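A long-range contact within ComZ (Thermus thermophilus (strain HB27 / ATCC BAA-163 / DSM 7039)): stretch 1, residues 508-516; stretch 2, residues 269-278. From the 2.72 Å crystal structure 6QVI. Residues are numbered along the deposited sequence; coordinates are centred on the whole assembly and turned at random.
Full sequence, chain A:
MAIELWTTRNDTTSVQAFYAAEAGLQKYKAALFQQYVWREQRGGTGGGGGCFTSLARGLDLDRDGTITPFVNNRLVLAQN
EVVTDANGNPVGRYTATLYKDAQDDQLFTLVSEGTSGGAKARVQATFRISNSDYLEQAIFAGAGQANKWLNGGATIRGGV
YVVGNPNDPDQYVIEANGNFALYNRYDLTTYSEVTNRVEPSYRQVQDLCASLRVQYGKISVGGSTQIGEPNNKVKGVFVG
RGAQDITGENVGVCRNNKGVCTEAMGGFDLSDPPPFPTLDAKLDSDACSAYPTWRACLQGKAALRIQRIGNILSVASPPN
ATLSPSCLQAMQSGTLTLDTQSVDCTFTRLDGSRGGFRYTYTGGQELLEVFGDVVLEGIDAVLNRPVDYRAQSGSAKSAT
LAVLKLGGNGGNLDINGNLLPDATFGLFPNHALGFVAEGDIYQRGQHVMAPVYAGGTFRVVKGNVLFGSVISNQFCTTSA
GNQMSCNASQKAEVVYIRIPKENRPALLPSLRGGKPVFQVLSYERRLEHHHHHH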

# COMPACT_ATOMS: atom_id res chain seq x y z
N LEU A 508 0.43 -10.66 -2.43
CA LEU A 508 -0.52 -9.79 -1.76
C LEU A 508 -0.96 -8.67 -2.71
O LEU A 508 -0.33 -8.44 -3.73
CB LEU A 508 0.14 -9.19 -0.52
CG LEU A 508 0.05 -9.89 0.82
CD1 LEU A 508 -1.26 -9.56 1.52
CD2 LEU A 508 0.18 -11.38 0.61
N PRO A 509 -2.09 -8.01 -2.45
CA PRO A 509 -2.50 -6.89 -3.31
C PRO A 509 -1.60 -5.67 -3.11
O PRO A 509 -1.15 -5.40 -1.99
CB PRO A 509 -3.93 -6.61 -2.86
CG PRO A 509 -4.36 -7.83 -2.12
CD PRO A 509 -3.13 -8.37 -1.48
N SER A 510 -1.32 -4.94 -4.19
CA SER A 510 -0.66 -3.63 -4.06
C SER A 510 -1.64 -2.56 -4.59
O SER A 510 -1.61 -2.21 -5.77
CB SER A 510 0.72 -3.60 -4.77
OG SER A 510 0.62 -3.19 -6.13
N LEU A 511 -2.45 -2.03 -3.69
CA LEU A 511 -3.55 -1.12 -4.03
C LEU A 511 -3.03 0.27 -4.36
O LEU A 511 -2.31 0.89 -3.56
CB LEU A 511 -4.50 -1.04 -2.84
CG LEU A 511 -5.00 -2.38 -2.29
CD1 LEU A 511 -5.93 -2.26 -1.06
CD2 LEU A 511 -5.76 -3.10 -3.42
N ARG A 512 -3.48 0.81 -5.51
CA ARG A 512 -3.02 2.09 -6.03
C ARG A 512 -4.16 3.11 -5.99
O ARG A 512 -5.31 2.79 -6.34
CB ARG A 512 -2.54 1.97 -7.49
CG ARG A 512 -1.22 1.23 -7.70
CD ARG A 512 -0.89 1.05 -9.20
NE ARG A 512 -0.21 -0.23 -9.44
CZ ARG A 512 0.62 -0.49 -10.46
NH1 ARG A 512 0.89 0.44 -11.37
NH2 ARG A 512 1.18 -1.70 -10.56
N GLY A 513 -3.81 4.35 -5.62
CA GLY A 513 -4.79 5.43 -5.62
C GLY A 513 -5.26 5.83 -7.01
O GLY A 513 -6.46 6.05 -7.23
N GLY A 514 -4.35 5.87 -7.98
CA GLY A 514 -4.73 6.20 -9.34
C GLY A 514 -3.78 5.53 -10.30
O GLY A 514 -2.80 4.90 -9.89
N LYS A 515 -4.06 5.70 -11.61
CA LYS A 515 -3.25 5.12 -12.68
C LYS A 515 -2.01 5.98 -12.97
O LYS A 515 -2.08 7.20 -12.88
CB LYS A 515 -4.09 4.94 -13.95
CG LYS A 515 -4.41 3.47 -14.24
CD LYS A 515 -5.40 3.27 -15.37
CE LYS A 515 -5.17 1.92 -16.06
NZ LYS A 515 -5.77 1.85 -17.42
N PRO A 516 -0.86 5.36 -13.25
CA PRO A 516 0.35 6.14 -13.57
C PRO A 516 0.35 6.68 -15.00
O PRO A 516 0.21 5.92 -15.96
CB PRO A 516 1.48 5.14 -13.33
CG PRO A 516 0.83 3.75 -13.61
CD PRO A 516 -0.61 3.90 -13.20
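Stretch 2 (269-278) DLSDPPPFPT

How do the two backbones run past each other? Neither stretch forms a regular helix or strand; both are largely extended loops, and they run in opposite directions. The nearest CA atoms pair P509 with P277, L511 with P274, G513 with P273 and G514 with D272, so stretch 2 is read backwards as stretch 1 is read forwards. The spacing narrows along the way: the CA atoms of P509 and P277 are 7.1 Å apart, those of L511 and P274 6.4 Å, those of G513 and P273 5.3 Å, and those of G514 and D272 4.9 Å. Three residues depart from the extended path. D269 has phi/psi of -103/40, G513 has -68/-41, and D272 takes the left-handed values 51/57, just before the run of prolines P273, P274 and P275.

What holds the backbones together where they come closest? No hydrogen bond crosses between the stretches. The prolines of stretch 2 lack an amide hydrogen, so P273, P274, P275 and P277 cannot donate one from the main chain. At the tight end the carbonyls crowd instead: G513 O lies 2.9 Å from S271 O and also 2.9 Å from D272 O. Oxygen facing oxygen offers no donor, so neither pair is a hydrogen bond. A milder approach lies alongside, where G514 CA is 3.6 Å from S271 O in a CA-H...O contact, with an angle of 123° at the hydrogen that is far from linear.

What does the absence of a side chain mean at G513 and G514? G513, buried and with the largest covered area in stretch 1, brings its bare backbone up to stretch 2. A CB at G513 would point away from the other stretch in direction, yet its ideal position lies a tight 3.3 Å from L270 CD2. At G514 there is room for a CB. L270, pointing toward stretch 1 with chi1 m and chi2 t, places CD2 4.0 Å from G513 O.

Which side chains pack at the wider end? Here the contact is apolar. P277 is buried and directed toward stretch 1, and its ring meets two neighbours: P277 CG is 4.0 Å from P509 CG and 4.0 Å from L511 CD2. L511, in the m, t rotamer, also points toward stretch 2. Between this patch and the glycines sits P274, whose ring presses on the main chain, with P274 CD 3.1 Å from R512 O.

How do R512 and K515 take part? The ends of both side chains lead away from stretch 2. The CB of R512 leaves sideways, and its closest approach is made by the backbone carbonyl. The CB of K515 also leaves sideways, but D272 points toward stretch 1, and K515 CB comes within 3.6 Å of D272 OD1. This is a contact with the aliphatic base of the lysine and not a salt bridge.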

# COMPACT_ATOMS: atom_id res chain seq x y z
N ASP A 269 -11.24 11.75 -2.63
CA ASP A 269 -10.23 12.47 -3.41
C ASP A 269 -9.45 11.58 -4.37
O ASP A 269 -8.24 11.74 -4.51
CB ASP A 269 -9.28 13.16 -2.47
CG ASP A 269 -8.42 12.18 -1.73
OD1 ASP A 269 -8.94 11.09 -1.35
OD2 ASP A 269 -7.25 12.49 -1.51
N LEU A 270 -10.08 10.63 -5.05
CA LEU A 270 -9.31 9.76 -5.93
C LEU A 270 -10.07 9.48 -7.21
O LEU A 270 -11.27 9.18 -7.20
CB LEU A 270 -8.99 8.42 -5.27
CG LEU A 270 -8.03 8.30 -4.09
CD1 LEU A 270 -7.94 6.80 -3.57
CD2 LEU A 270 -6.67 8.85 -4.41
N SER A 271 -9.36 9.59 -8.32
CA SER A 271 -9.80 9.08 -9.60
C SER A 271 -9.15 7.72 -9.77
O SER A 271 -8.08 7.45 -9.21
CB SER A 271 -9.40 10.03 -10.73
OG SER A 271 -8.16 10.67 -10.45
N ASP A 272 -9.84 6.83 -10.48
CA ASP A 272 -9.42 5.45 -10.66
C ASP A 272 -9.10 4.82 -9.30
O ASP A 272 -7.97 4.36 -9.07
CB ASP A 272 -8.21 5.38 -11.59
CG ASP A 272 -8.42 6.16 -12.88
OD1 ASP A 272 -7.48 6.22 -13.70
OD2 ASP A 272 -9.51 6.74 -13.05
N PRO A 273 -10.05 4.82 -8.39
CA PRO A 273 -9.74 4.21 -7.12
C PRO A 273 -9.97 2.75 -7.27
O PRO A 273 -10.82 2.33 -8.01
CB PRO A 273 -10.79 4.80 -6.24
CG PRO A 273 -11.96 4.90 -7.12
CD PRO A 273 -11.45 5.21 -8.47
N PRO A 274 -9.20 1.97 -6.54
CA PRO A 274 -9.19 0.52 -6.51
C PRO A 274 -10.33 -0.05 -5.77
O PRO A 274 -10.73 0.48 -4.78
CB PRO A 274 -7.95 0.22 -5.71
CG PRO A 274 -7.87 1.34 -4.78
CD PRO A 274 -8.28 2.53 -5.56
N PRO A 275 -10.88 -1.13 -6.27
CA PRO A 275 -11.97 -1.83 -5.63
C PRO A 275 -11.42 -2.81 -4.63
O PRO A 275 -10.25 -3.05 -4.60
CB PRO A 275 -12.59 -2.58 -6.78
CG PRO A 275 -11.44 -2.89 -7.63
CD PRO A 275 -10.54 -1.72 -7.56
N PHE A 276 -12.27 -3.38 -3.80
CA PHE A 276 -11.81 -4.33 -2.83
C PHE A 276 -11.31 -5.49 -3.63
O PHE A 276 -11.99 -6.00 -4.47
CB PHE A 276 -12.94 -4.74 -1.92
CG PHE A 276 -12.55 -5.75 -0.91
CD1 PHE A 276 -11.72 -5.42 0.10
CD2 PHE A 276 -13.01 -7.01 -0.98
CE1 PHE A 276 -11.34 -6.34 1.01
CE2 PHE A 276 -12.64 -7.94 -0.07
CZ PHE A 276 -11.80 -7.60 0.93
N PRO A 277 -10.08 -5.90 -3.39
CA PRO A 277 -9.51 -6.98 -4.15
C PRO A 277 -10.12 -8.30 -3.78
O PRO A 277 -10.24 -8.62 -2.63
CB PRO A 277 -8.05 -6.92 -3.79
CG PRO A 277 -8.02 -6.31 -2.48
CD PRO A 277 -9.18 -5.42 -2.35
N THR A 278 -10.47 -9.07 -4.78
CA THR A 278 -11.12 -10.35 -4.57
C THR A 278 -10.42 -11.42 -5.40
O THR A 278 -9.91 -11.15 -6.48
CB THR A 278 -12.61 -10.37 -4.95
OG1 THR A 278 -12.75 -9.97 -6.32
CG2 THR A 278 -13.41 -9.45 -4.06